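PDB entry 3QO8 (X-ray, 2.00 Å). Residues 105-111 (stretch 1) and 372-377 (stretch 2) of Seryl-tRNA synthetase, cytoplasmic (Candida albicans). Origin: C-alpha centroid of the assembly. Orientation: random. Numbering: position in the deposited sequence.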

# COMPACT_ATOMS: atom_id res chain seq x y z
N ILE A 105 -2.07 33.02 4.38
CA ILE A 105 -0.64 32.80 4.25
C ILE A 105 -0.36 31.41 3.70
O ILE A 105 0.56 31.21 2.91
CB ILE A 105 0.07 33.00 5.58
CG1 ILE A 105 0.04 34.49 5.96
CG2 ILE A 105 1.50 32.47 5.50
CD1 ILE A 105 0.49 34.77 7.36
N ASN A 106 -1.20 30.45 4.09
CA ASN A 106 -1.06 29.08 3.63
C ASN A 106 -1.21 28.93 2.12
O ASN A 106 -0.68 28.00 1.52
CB ASN A 106 -2.06 28.17 4.34
CG ASN A 106 -1.94 26.74 3.90
OD1 ASN A 106 -0.95 26.07 4.19
ND2 ASN A 106 -2.96 26.25 3.21
N GLN A 107 -1.93 29.86 1.50
CA GLN A 107 -2.13 29.83 0.06
C GLN A 107 -0.92 30.34 -0.74
O GLN A 107 -0.80 30.06 -1.93
CB GLN A 107 -3.37 30.66 -0.32
CG GLN A 107 -4.65 30.19 0.32
CD GLN A 107 -5.83 31.01 -0.15
OE1 GLN A 107 -6.03 31.21 -1.35
NE2 GLN A 107 -6.62 31.51 0.80
N VAL A 108 -0.03 31.09 -0.09
CA VAL A 108 1.11 31.68 -0.78
C VAL A 108 2.25 30.68 -0.96
O VAL A 108 2.73 30.09 0.00
CB VAL A 108 1.63 32.92 -0.03
CG1 VAL A 108 2.82 33.54 -0.77
CG2 VAL A 108 0.51 33.95 0.15
N GLY A 109 2.67 30.50 -2.21
CA GLY A 109 3.78 29.61 -2.52
C GLY A 109 5.10 30.13 -2.00
O GLY A 109 5.26 31.31 -1.70
N ASN A 110 6.07 29.22 -1.88
CA ASN A 110 7.41 29.57 -1.44
C ASN A 110 8.02 30.60 -2.42
O ASN A 110 7.63 30.67 -3.59
CB ASN A 110 8.26 28.30 -1.40
CG ASN A 110 9.47 28.44 -0.50
OD1 ASN A 110 9.70 29.50 0.08
ND2 ASN A 110 10.23 27.36 -0.35
N ILE A 111 8.98 31.39 -1.93
CA ILE A 111 9.64 32.38 -2.79
C ILE A 111 10.45 31.69 -3.88
O ILE A 111 11.40 30.96 -3.59
CB ILE A 111 10.60 33.28 -2.00
CG1 ILE A 111 9.87 33.97 -0.85
CG2 ILE A 111 11.26 34.31 -2.94
CD1 ILE A 111 8.56 34.53 -1.25
N ASN A 372 14.42 21.99 -3.89
CA ASN A 372 14.77 22.64 -2.63
C ASN A 372 13.53 23.38 -2.16
O ASN A 372 13.05 24.30 -2.83
CB ASN A 372 15.93 23.62 -2.82
CG ASN A 372 16.44 24.18 -1.49
OD1 ASN A 372 15.83 23.98 -0.44
ND2 ASN A 372 17.57 24.89 -1.55
N CYS A 373 13.00 22.94 -1.02
CA CYS A 373 11.79 23.52 -0.45
C CYS A 373 12.14 24.48 0.69
O CYS A 373 11.27 24.91 1.45
CB CYS A 373 10.84 22.40 0.04
SG CYS A 373 10.26 21.32 -1.33
N THR A 374 13.42 24.82 0.79
CA THR A 374 13.94 25.65 1.88
C THR A 374 13.22 25.33 3.21
O THR A 374 13.17 24.16 3.61
CB THR A 374 13.96 27.18 1.53
OG1 THR A 374 12.63 27.66 1.30
CG2 THR A 374 14.81 27.42 0.29
N ASP A 375 12.66 26.33 3.89
CA ASP A 375 12.01 26.07 5.18
C ASP A 375 10.49 26.17 5.13
O ASP A 375 9.85 26.42 6.15
CB ASP A 375 12.54 27.00 6.27
CG ASP A 375 12.39 28.48 5.90
OD1 ASP A 375 11.57 28.80 5.02
OD2 ASP A 375 13.10 29.31 6.50
N TYR A 376 9.90 26.00 3.95
CA TYR A 376 8.46 26.12 3.77
C TYR A 376 7.73 25.03 4.56
O TYR A 376 6.73 25.30 5.24
CB TYR A 376 8.13 26.01 2.29
CG TYR A 376 6.73 26.41 1.86
CD1 TYR A 376 6.42 27.74 1.61
CD2 TYR A 376 5.73 25.46 1.67
CE1 TYR A 376 5.16 28.12 1.20
CE2 TYR A 376 4.46 25.82 1.26
CZ TYR A 376 4.18 27.16 1.02
OH TYR A 376 2.93 27.54 0.60
N GLN A 377 8.22 23.80 4.47
CA GLN A 377 7.58 22.68 5.15
C GLN A 377 8.02 22.61 6.62
O GLN A 377 7.20 22.35 7.50
CB GLN A 377 7.89 21.36 4.44
CG GLN A 377 7.36 21.32 3.01
CD GLN A 377 8.15 20.36 2.14
OE1 GLN A 377 9.39 20.37 2.15
NE2 GLN A 377 7.45 19.51 1.41
O HOH W 1 12.16 30.35 0.80

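The shortest polar contact between the two stretches is made by the phenol of Tyr 376, whose OH donates a hydrogen bond to the backbone carbonyl of Val 108 (Tyr 376 OH to Val 108 O, 2.6 Å). The acceptor lies at the edge of the ring, near its plane, where the hydroxyl hydrogen of a phenol prefers to lie. The amide of Val 108 is bonded back to the helical Ile 105 (Val 108 N to Ile 105 O, 3.1 Å). Its carbonyl accepts from a side chain more than 260 residues away in sequence. The carbonyl oxygen of Asn 106 is also near the hydroxyl, but at 3.8 Å from Asn 106 O to Tyr 376 OH it is only a neighbor.

The second direct hydrogen bond runs the other way across the contact, from the amide of Asn 110 to the hydroxyl of Thr 374 (Asn 110 ND2 to Thr 374 OG1, 2.9 Å). At 172° the N-H...O angle is almost straight. Water 1 closes a small ring beside this bond: it donates to Asn 110 OD1 at 2.7 Å and lies 2.8 Å from Thr 374 OG1, so both ends of the Asn 110 amide are tied to the same threonine, one directly and one through solvent. Asn 110 OD1 also accepts a weak bond from the next backbone amide (Ile 111 N to Asn 110 OD1, 2.9 Å, 126°).

Thr 374 presents its hydroxyl from a type II' turn spanning Cys 373 to Tyr 376, closed by a backbone bond from Tyr 376 N to Cys 373 O at 3.1 Å. Asn 372 braces the turn from before it, its side chain accepting from the backbone of Thr 374 (Thr 374 N to Asn 372 OD1, 2.8 Å). The turn brings Thr 374 and Tyr 376, both with CA-to-CB bonds toward stretch 1, to bear on the same short segment.

Packing centers on Asn 110 and Tyr 376, whose CA atoms are 6.3 Å apart and which account for most of the 234 Å² buried. Asn 110 CB rests 3.6 Å from Tyr 376 CD1, and the backbone follows the ring outward, with Asn 110 N 3.4 Å and Gly 109 C 3.8 Å from Tyr 376 CE1. The tyrosine therefore lies along the backbone from Asn 110 to Val 108, with its hydroxyl bonded at the far end.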